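Local coordinates for protein enoyl-CoA hydratase, EchA3 (Mycobacterium marinum M, PDB 3R6H) that probably acts as a lyase of lipid metabolism, as a member of the crotonase-like enoyl-CoA hydratase/isomerase family, at residues Ala14-Leu28 / Ala50-Phe64. Numbering follows the deposited sequence.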
ATOM      1  N   ALA A  14     -32.255 -10.918  -2.748  1.00 25.36           N
ATOM      2  CA  ALA A  14     -31.029 -11.160  -1.984  1.00 24.13           C
ATOM      3  C   ALA A  14     -30.344  -9.906  -1.416  1.00 22.66           C
ATOM      4  O   ALA A  14     -29.385 -10.036  -0.662  1.00 24.12           O
ATOM      5  CB  ALA A  14     -30.041 -11.894  -2.859  1.00 25.16           C
ATOM      6  N   ILE A  15     -30.792  -8.704  -1.768  1.00 19.74           N
ATOM      7  CA  ILE A  15     -30.067  -7.481  -1.326  1.00 17.91           C
ATOM      8  C   ILE A  15     -30.981  -6.401  -0.728  1.00 17.36           C
ATOM      9  O   ILE A  15     -32.210  -6.396  -0.942  1.00 18.00           O
ATOM     10  CB  ILE A  15     -29.208  -6.911  -2.488  1.00 16.44           C
ATOM     11  CG1 ILE A  15     -30.067  -6.225  -3.555  1.00 17.19           C
ATOM     12  CG2 ILE A  15     -28.358  -7.999  -3.118  1.00 17.88           C
ATOM     13  CD1 ILE A  15     -29.206  -5.548  -4.666  1.00 18.42           C
ATOM     14  N   GLY A  16     -30.382  -5.496   0.039  1.00 15.62           N
ATOM     15  CA  GLY A  16     -31.024  -4.278   0.489  1.00 15.82           C
ATOM     16  C   GLY A  16     -30.393  -3.132  -0.277  1.00 15.61           C
ATOM     17  O   GLY A  16     -29.199  -3.184  -0.579  1.00 15.95           O
ATOM     18  N   VAL A  17     -31.185  -2.119  -0.624  1.00 14.55           N
ATOM     19  CA  VAL A  17     -30.666  -0.943  -1.315  1.00 14.05           C
ATOM     20  C   VAL A  17     -31.072   0.287  -0.534  1.00 14.08           C
ATOM     21  O   VAL A  17     -32.272   0.501  -0.280  1.00 15.71           O
ATOM     22  CB  VAL A  17     -31.201  -0.830  -2.764  1.00 14.36           C
ATOM     23  CG1 VAL A  17     -30.708   0.464  -3.455  1.00 16.00           C
ATOM     24  CG2 VAL A  17     -30.830  -2.039  -3.556  1.00 12.80           C
ATOM     25  N   ILE A  18     -30.081   1.093  -0.148  1.00 13.75           N
ATOM     26  CA  ILE A  18     -30.298   2.316   0.615  1.00 14.89           C
ATOM     27  C   ILE A  18     -29.881   3.498  -0.264  1.00 15.77           C
ATOM     28  O   ILE A  18     -28.714   3.607  -0.660  1.00 14.87           O
ATOM     29  CB  ILE A  18     -29.510   2.308   1.934  1.00 14.84           C
ATOM     30  CG1 ILE A  18     -30.064   1.214   2.844  1.00 15.04           C
ATOM     31  CG2 ILE A  18     -29.460   3.724   2.588  1.00 15.93           C
ATOM     32  CD1 ILE A  18     -29.278   1.064   4.119  1.00 16.05           C
ATOM     33  N   ARG A  19     -30.826   4.381  -0.586  1.00 15.44           N
ATOM     34  CA  ARG A  19     -30.542   5.513  -1.483  1.00 15.96           C
ATOM     35  C   ARG A  19     -30.695   6.842  -0.719  1.00 16.97           C
ATOM     36  O   ARG A  19     -31.756   7.144  -0.193  1.00 17.01           O
ATOM     37  CB  ARG A  19     -31.461   5.482  -2.723  1.00 18.15           C
ATOM     38  CG  ARG A  19     -31.238   4.282  -3.653  1.00 20.46           C
ATOM     39  CD  ARG A  19     -32.258   4.200  -4.833  1.00 25.37           C
ATOM     40  NE  ARG A  19     -31.998   5.196  -5.884  1.00 28.32           N
ATOM     41  CZ  ARG A  19     -32.677   5.279  -7.035  1.00 32.78           C
ATOM     42  NH1 ARG A  19     -33.653   4.412  -7.308  1.00 33.24           N
ATOM     43  NH2 ARG A  19     -32.371   6.218  -7.928  1.00 32.80           N
ATOM     44  N   MET A  20     -29.617   7.619  -0.654  1.00 16.40           N
ATOM     45  CA  MET A  20     -29.634   8.957  -0.074  1.00 16.26           C
ATOM     46  C   MET A  20     -30.091  10.016  -1.072  1.00 16.92           C
ATOM     47  O   MET A  20     -29.536  10.147  -2.164  1.00 16.33           O
ATOM     48  CB  MET A  20     -28.242   9.371   0.416  1.00 16.87           C
ATOM     49  CG  MET A  20     -27.646   8.467   1.444  1.00 15.23           C
ATOM     50  SD  MET A  20     -26.058   9.100   2.047  1.00 15.46           S
ATOM     51  CE  MET A  20     -24.997   8.619   0.670  1.00 12.31           C
ATOM     52  N   ASP A  21     -31.102  10.796  -0.685  1.00 16.92           N
ATOM     53  CA  ASP A  21     -31.476  11.966  -1.489  1.00 17.78           C
ATOM     54  C   ASP A  21     -32.232  12.987  -0.645  1.00 19.37           C
ATOM     55  O   ASP A  21     -33.442  12.852  -0.452  1.00 19.65           O
ATOM     56  CB  ASP A  21     -32.317  11.579  -2.701  1.00 17.70           C
ATOM     57  CG  ASP A  21     -32.631  12.771  -3.602  1.00 19.41           C
ATOM     58  OD1 ASP A  21     -32.006  13.832  -3.453  1.00 20.73           O
ATOM     59  OD2 ASP A  21     -33.535  12.661  -4.463  1.00 23.83           O
ATOM     60  N   ASP A  22     -31.517  14.009  -0.190  1.00 19.66           N
ATOM     61  CA  ASP A  22     -32.120  15.086   0.580  1.00 20.03           C
ATOM     62  C   ASP A  22     -32.524  16.272  -0.306  1.00 20.38           C
ATOM     63  O   ASP A  22     -32.822  17.350   0.211  1.00 20.75           O
ATOM     64  CB  ASP A  22     -31.192  15.542   1.729  1.00 19.76           C
ATOM     65  CG  ASP A  22     -29.950  16.304   1.253  1.00 20.50           C
ATOM     66  OD1 ASP A  22     -29.621  16.281   0.046  1.00 17.76           O
ATOM     67  OD2 ASP A  22     -29.266  16.929   2.119  1.00 20.23           O
ATOM     68  N   GLY A  23     -32.518  16.068  -1.621  1.00 20.54           N
ATOM     69  CA  GLY A  23     -32.830  17.106  -2.589  1.00 21.32           C
ATOM     70  C   GLY A  23     -31.706  18.096  -2.817  1.00 20.89           C
ATOM     71  O   GLY A  23     -31.851  19.006  -3.633  1.00 21.66           O
ATOM     72  N   LYS A  24     -30.583  17.916  -2.105  1.00 20.41           N
ATOM     73  CA  LYS A  24     -29.411  18.780  -2.236  1.00 20.28           C
ATOM     74  C   LYS A  24     -28.137  17.926  -2.429  1.00 19.12           C
ATOM     75  O   LYS A  24     -28.050  17.195  -3.404  1.00 17.15           O
ATOM     76  CB  LYS A  24     -29.317  19.705  -1.030  1.00 22.05           C
ATOM     77  CG  LYS A  24     -30.577  20.576  -0.879  1.00 25.64           C
ATOM     78  CD  LYS A  24     -30.523  21.466   0.357  1.00 29.71           C
ATOM     79  CE  LYS A  24     -31.790  22.324   0.395  1.00 34.46           C
ATOM     80  NZ  LYS A  24     -32.013  22.924   1.735  1.00 37.24           N
ATOM     81  N   VAL A  25     -27.183  18.001  -1.495  1.00 18.28           N
ATOM     82  CA  VAL A  25     -25.894  17.312  -1.662  1.00 17.45           C
ATOM     83  C   VAL A  25     -25.667  16.210  -0.602  1.00 17.11           C
ATOM     84  O   VAL A  25     -24.537  15.800  -0.333  1.00 15.85           O
ATOM     85  CB  VAL A  25     -24.717  18.309  -1.767  1.00 17.66           C
ATOM     86  CG1 VAL A  25     -24.829  19.104  -3.087  1.00 15.91           C
ATOM     87  CG2 VAL A  25     -24.649  19.241  -0.554  1.00 19.21           C
ATOM     88  N   ASN A  26     -26.759  15.693  -0.048  1.00 17.05           N
ATOM     89  CA  ASN A  26     -26.741  14.572   0.906  1.00 16.98           C
ATOM     90  C   ASN A  26     -25.761  14.778   2.066  1.00 17.39           C
ATOM     91  O   ASN A  26     -25.029  13.858   2.446  1.00 16.80           O
ATOM     92  CB  ASN A  26     -26.392  13.233   0.202  1.00 17.24           C
ATOM     93  CG  ASN A  26     -27.470  12.749  -0.756  1.00 17.36           C
ATOM     94  OD1 ASN A  26     -28.663  13.074  -0.613  1.00 15.73           O
ATOM     95  ND2 ASN A  26     -27.053  11.962  -1.750  1.00 14.36           N
ATOM     96  N   VAL A  27     -25.759  15.969   2.644  1.00 17.84           N
ATOM     97  CA  VAL A  27     -24.904  16.193   3.813  1.00 18.82           C
ATOM     98  C   VAL A  27     -25.248  15.215   4.925  1.00 18.18           C
ATOM     99  O   VAL A  27     -26.420  14.889   5.170  1.00 18.06           O
ATOM    100  CB  VAL A  27     -24.924  17.652   4.335  1.00 19.22           C
ATOM    101  CG1 VAL A  27     -24.271  18.622   3.292  1.00 21.73           C
ATOM    102  CG2 VAL A  27     -26.302  18.030   4.733  1.00 20.64           C
ATOM    103  N   LEU A  28     -24.203  14.754   5.609  1.00 17.79           N
ATOM    104  CA  LEU A  28     -24.326  13.772   6.656  1.00 18.09           C
ATOM    105  C   LEU A  28     -24.472  14.458   8.012  1.00 18.46           C
ATOM    106  O   LEU A  28     -23.677  14.235   8.919  1.00 18.31           O
ATOM    107  CB  LEU A  28     -23.124  12.805   6.607  1.00 17.44           C
ATOM    108  CG  LEU A  28     -23.066  12.021   5.284  1.00 19.09           C
ATOM    109  CD1 LEU A  28     -21.657  11.470   4.912  1.00 19.72           C
ATOM    110  CD2 LEU A  28     -24.096  10.896   5.301  1.00 20.00           C
ATOM    111  N   ALA A  50     -26.660  -8.882   1.064  1.00 13.36           N
ATOM    112  CA  ALA A  50     -25.695  -7.810   0.770  1.00 12.00           C
ATOM    113  C   ALA A  50     -26.446  -6.474   0.768  1.00 12.63           C
ATOM    114  O   ALA A  50     -27.672  -6.438   0.617  1.00 13.07           O
ATOM    115  CB  ALA A  50     -24.996  -8.080  -0.591  1.00 11.82           C
ATOM    116  N   LEU A  51     -25.726  -5.369   0.951  1.00 11.93           N
ATOM    117  CA  LEU A  51     -26.337  -4.067   1.120  1.00 11.84           C
ATOM    118  C   LEU A  51     -25.654  -3.068   0.179  1.00 11.82           C
ATOM    119  O   LEU A  51     -24.423  -2.975   0.183  1.00 12.87           O
ATOM    120  CB  LEU A  51     -26.135  -3.610   2.560  1.00 12.20           C
ATOM    121  CG  LEU A  51     -26.727  -2.297   2.987  1.00 13.32           C
ATOM    122  CD1 LEU A  51     -28.270  -2.289   2.767  1.00 14.93           C
ATOM    123  CD2 LEU A  51     -26.350  -2.003   4.464  1.00 14.86           C
ATOM    124  N   VAL A  52     -26.454  -2.300  -0.542  1.00 11.99           N
ATOM    125  CA  VAL A  52     -25.997  -1.229  -1.411  1.00 11.83           C
ATOM    126  C   VAL A  52     -26.296   0.114  -0.742  1.00 11.91           C
ATOM    127  O   VAL A  52     -27.432   0.346  -0.242  1.00 11.97           O
ATOM    128  CB  VAL A  52     -26.690  -1.298  -2.776  1.00 10.89           C
ATOM    129  CG1 VAL A  52     -26.345  -0.064  -3.645  1.00 10.81           C
ATOM    130  CG2 VAL A  52     -26.341  -2.605  -3.507  1.00 11.33           C
ATOM    131  N   ILE A  53     -25.302   0.996  -0.700  1.00 10.93           N
ATOM    132  CA  ILE A  53     -25.511   2.394  -0.279  1.00 11.36           C
ATOM    133  C   ILE A  53     -25.258   3.291  -1.476  1.00 12.02           C
ATOM    134  O   ILE A  53     -24.155   3.229  -2.038  1.00 10.99           O
ATOM    135  CB  ILE A  53     -24.512   2.835   0.840  1.00 12.30           C
ATOM    136  CG1 ILE A  53     -24.439   1.823   1.996  1.00 15.47           C
ATOM    137  CG2 ILE A  53     -24.813   4.252   1.312  1.00 12.76           C
ATOM    138  CD1 ILE A  53     -25.734   1.647   2.727  1.00 16.71           C
ATOM    139  N   ALA A  54     -26.251   4.115  -1.853  1.00 11.55           N
ATOM    140  CA  ALA A  54     -26.195   4.969  -3.032  1.00 11.95           C
ATOM    141  C   ALA A  54     -26.448   6.420  -2.665  1.00 12.29           C
ATOM    142  O   ALA A  54     -27.076   6.700  -1.644  1.00 12.27           O
ATOM    143  CB  ALA A  54     -27.240   4.517  -4.118  1.00 13.11           C
ATOM    144  N   GLY A  55     -25.986   7.330  -3.518  1.00 11.95           N
ATOM    145  CA  GLY A  55     -26.296   8.737  -3.391  1.00 12.68           C
ATOM    146  C   GLY A  55     -27.478   9.088  -4.278  1.00 14.38           C
ATOM    147  O   GLY A  55     -28.313   8.225  -4.583  1.00 14.63           O
ATOM    148  N   ASN A  56     -27.511  10.343  -4.714  1.00 15.27           N
ATOM    149  CA  ASN A  56     -28.544  10.803  -5.631  1.00 18.32           C
ATOM    150  C   ASN A  56     -27.933  11.041  -7.013  1.00 19.58           C
ATOM    151  O   ASN A  56     -26.809  10.609  -7.303  1.00 18.28           O
ATOM    152  CB  ASN A  56     -29.326  12.019  -5.050  1.00 18.75           C
ATOM    153  CG  ASN A  56     -28.490  13.277  -4.882  1.00 19.51           C
ATOM    154  OD1 ASN A  56     -27.445  13.461  -5.529  1.00 19.82           O
ATOM    155  ND2 ASN A  56     -28.974  14.190  -4.022  1.00 17.04           N
ATOM    156  N   HIS A  57     -28.659  11.706  -7.900  1.00 21.88           N
ATOM    157  CA  HIS A  57     -28.145  11.880  -9.256  1.00 24.19           C
ATOM    158  C   HIS A  57     -27.026  12.882  -9.417  1.00 23.89           C
ATOM    159  O   HIS A  57     -26.353  12.879 -10.450  1.00 26.52           O
ATOM    160  CB  HIS A  57     -29.299  12.160 -10.243  1.00 25.27           C
ATOM    161  CG  HIS A  57     -29.922  10.907 -10.736  1.00 30.22           C
ATOM    162  ND1 HIS A  57     -30.778  10.157  -9.959  1.00 37.04           N
ATOM    163  CD2 HIS A  57     -29.750  10.216 -11.888  1.00 35.88           C
ATOM    164  CE1 HIS A  57     -31.134   9.072 -10.626  1.00 36.65           C
ATOM    165  NE2 HIS A  57     -30.528   9.087 -11.799  1.00 36.19           N
ATOM    166  N   ARG A  58     -26.810  13.736  -8.431  1.00 23.08           N
ATOM    167  CA  ARG A  58     -25.797  14.756  -8.545  1.00 23.71           C
ATOM    168  C   ARG A  58     -24.564  14.525  -7.691  1.00 21.92           C
ATOM    169  O   ARG A  58     -23.495  15.047  -8.021  1.00 22.27           O
ATOM    170  CB  ARG A  58     -26.400  16.112  -8.246  1.00 25.04           C
ATOM    171  CG  ARG A  58     -27.347  16.523  -9.396  1.00 28.58           C
ATOM    172  CD  ARG A  58     -28.178  17.741  -9.039  1.00 31.86           C
ATOM    173  NE  ARG A  58     -29.067  17.453  -7.915  1.00 35.03           N
ATOM    174  CZ  ARG A  58     -28.816  17.739  -6.637  1.00 34.07           C
ATOM    175  NH1 ARG A  58     -27.661  18.318  -6.272  1.00 36.19           N
ATOM    176  NH2 ARG A  58     -29.719  17.405  -5.718  1.00 31.67           N
ATOM    177  N   VAL A  59     -24.719  13.778  -6.594  1.00 20.24           N
ATOM    178  CA  VAL A  59     -23.601  13.537  -5.659  1.00 17.98           C
ATOM    179  C   VAL A  59     -23.734  12.189  -4.983  1.00 16.62           C
ATOM    180  O   VAL A  59     -24.820  11.659  -4.852  1.00 15.36           O
ATOM    181  CB  VAL A  59     -23.534  14.581  -4.478  1.00 18.45           C
ATOM    182  CG1 VAL A  59     -23.428  16.049  -4.987  1.00 20.97           C
ATOM    183  CG2 VAL A  59     -24.738  14.425  -3.505  1.00 19.67           C
ATOM    184  N   PHE A  60     -22.623  11.644  -4.486  1.00 14.54           N
ATOM    185  CA  PHE A  60     -22.721  10.640  -3.450  1.00 12.82           C
ATOM    186  C   PHE A  60     -23.062  11.354  -2.125  1.00 13.71           C
ATOM    187  O   PHE A  60     -24.171  11.221  -1.594  1.00 12.58           O
ATOM    188  CB  PHE A  60     -21.450   9.806  -3.321  1.00 13.43           C
ATOM    189  CG  PHE A  60     -21.563   8.739  -2.278  1.00 10.53           C
ATOM    190  CD1 PHE A  60     -22.493   7.704  -2.435  1.00 10.61           C
ATOM    191  CD2 PHE A  60     -20.762   8.753  -1.145  1.00 10.79           C
ATOM    192  CE1 PHE A  60     -22.635   6.702  -1.448  1.00 11.86           C
ATOM    193  CE2 PHE A  60     -20.899   7.777  -0.164  1.00  9.74           C
ATOM    194  CZ  PHE A  60     -21.831   6.745  -0.306  1.00 11.67           C
ATOM    195  N   SER A  61     -22.117  12.144  -1.623  1.00 13.40           N
ATOM    196  CA  SER A  61     -22.354  13.041  -0.495  1.00 12.84           C
ATOM    197  C   SER A  61     -21.287  14.130  -0.454  1.00 13.73           C
ATOM    198  O   SER A  61     -20.110  13.867  -0.686  1.00 13.00           O
ATOM    199  CB  SER A  61     -22.385  12.276   0.822  1.00 13.48           C
ATOM    200  OG  SER A  61     -22.440  13.166   1.944  1.00 14.22           O
ATOM    201  N   GLY A  62     -21.692  15.353  -0.130  1.00 13.55           N
ATOM    202  CA  GLY A  62     -20.734  16.454  -0.020  1.00 13.61           C
ATOM    203  C   GLY A  62     -20.017  16.503   1.301  1.00 13.53           C
ATOM    204  O   GLY A  62     -19.128  17.326   1.478  1.00 14.68           O
ATOM    205  N   GLY A  63     -20.418  15.671   2.249  1.00 14.38           N
ATOM    206  CA  GLY A  63     -19.744  15.601   3.546  1.00 14.70           C
ATOM    207  C   GLY A  63     -20.657  15.931   4.703  1.00 15.99           C
ATOM    208  O   GLY A  63     -21.875  15.782   4.611  1.00 16.88           O
ATOM    209  N   PHE A  64     -20.059  16.335   5.811  1.00 16.51           N
ATOM    210  CA  PHE A  64     -20.813  16.766   6.977  1.00 17.59           C
ATOM    211  C   PHE A  64     -21.587  18.049   6.667  1.00 19.43           C
ATOM    212  O   PHE A  64     -21.301  18.759   5.687  1.00 19.22           O
ATOM    213  CB  PHE A  64     -19.857  17.026   8.142  1.00 17.21           C
ATOM    214  CG  PHE A  64     -19.351  15.780   8.822  1.00 16.11           C
ATOM    215  CD1 PHE A  64     -20.232  14.849   9.374  1.00 15.07           C
ATOM    216  CD2 PHE A  64     -17.974  15.550   8.949  1.00 17.09           C
ATOM    217  CE1 PHE A  64     -19.764  13.736  10.038  1.00 17.28           C
ATOM    218  CE2 PHE A  64     -17.500  14.412   9.595  1.00 16.87           C
ATOM    219  CZ  PHE A  64     -18.390  13.502  10.131  1.00 17.25           C
TER
HETATM  220  O   HOH W   1     -29.141   6.280  -6.502  1.00 32.14           O
HETATM  221  O   HOH W   2     -31.899  15.516  -5.488  1.00 28.13           O
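Asn56 reaches across to the turn after strand 15-20 and gives both protons of its side-chain amide to it: ND2 meets Asp21 OD1 at 3.1 Å and the carbonyl O of Lys24 at 3.2 Å. Carboxylate and amide planes stand perpendicular, and Asp21 OD1 is approached from one face by Asn56 ND2 and from the opposite face by the backbone N of Gly23, which closes an Asx turn. Asn56 CG sits between its own backbone N and carbonyl carbon (chi1 66°), leaving OD1 to accept from the backbone N atoms of Arg58 and Val59; the amide is thus held at both ends. Arg58 NH2 takes a lone pair of the same Lys24 O, in the carbonyl plane, at 2.9 Å, while a water links NH2 to Asp21 OD1.

Asn26 slides past Asn56 in the opposite direction, its ND2 donating to Phe60 O at 3.0 Å in the plane of its own amide. Next to it Ser61 OG gives its proton to Asn26 O (2.7 Å) from above the carbonyl plane and accepts from Gly63 N in an ST turn. The Met20 chain bends at chi3 (-78°), bringing CE over one face of the Phe60 ring, offset toward the rim, in a CH-pi contact 3.9 Å from the centroid.

Upstream, strands 15-20 and 50-54 pair in parallel. Ile18 and Ile53 lie side by side with their CD1 atoms 3.9 Å apart, and Leu51 CD1 meets the Ile18 CD1 atom as well. These strands and helix 30-46 form a right-handed beta-alpha-beta unit of the crotonase fold: the helix packs on Ile18, helix 186-198 lies against Val17, Val52 and Ala54 on the other face, strands 7-12 and 98-102 flank the pair, and helix 109-114 meets Met20 and Phe60.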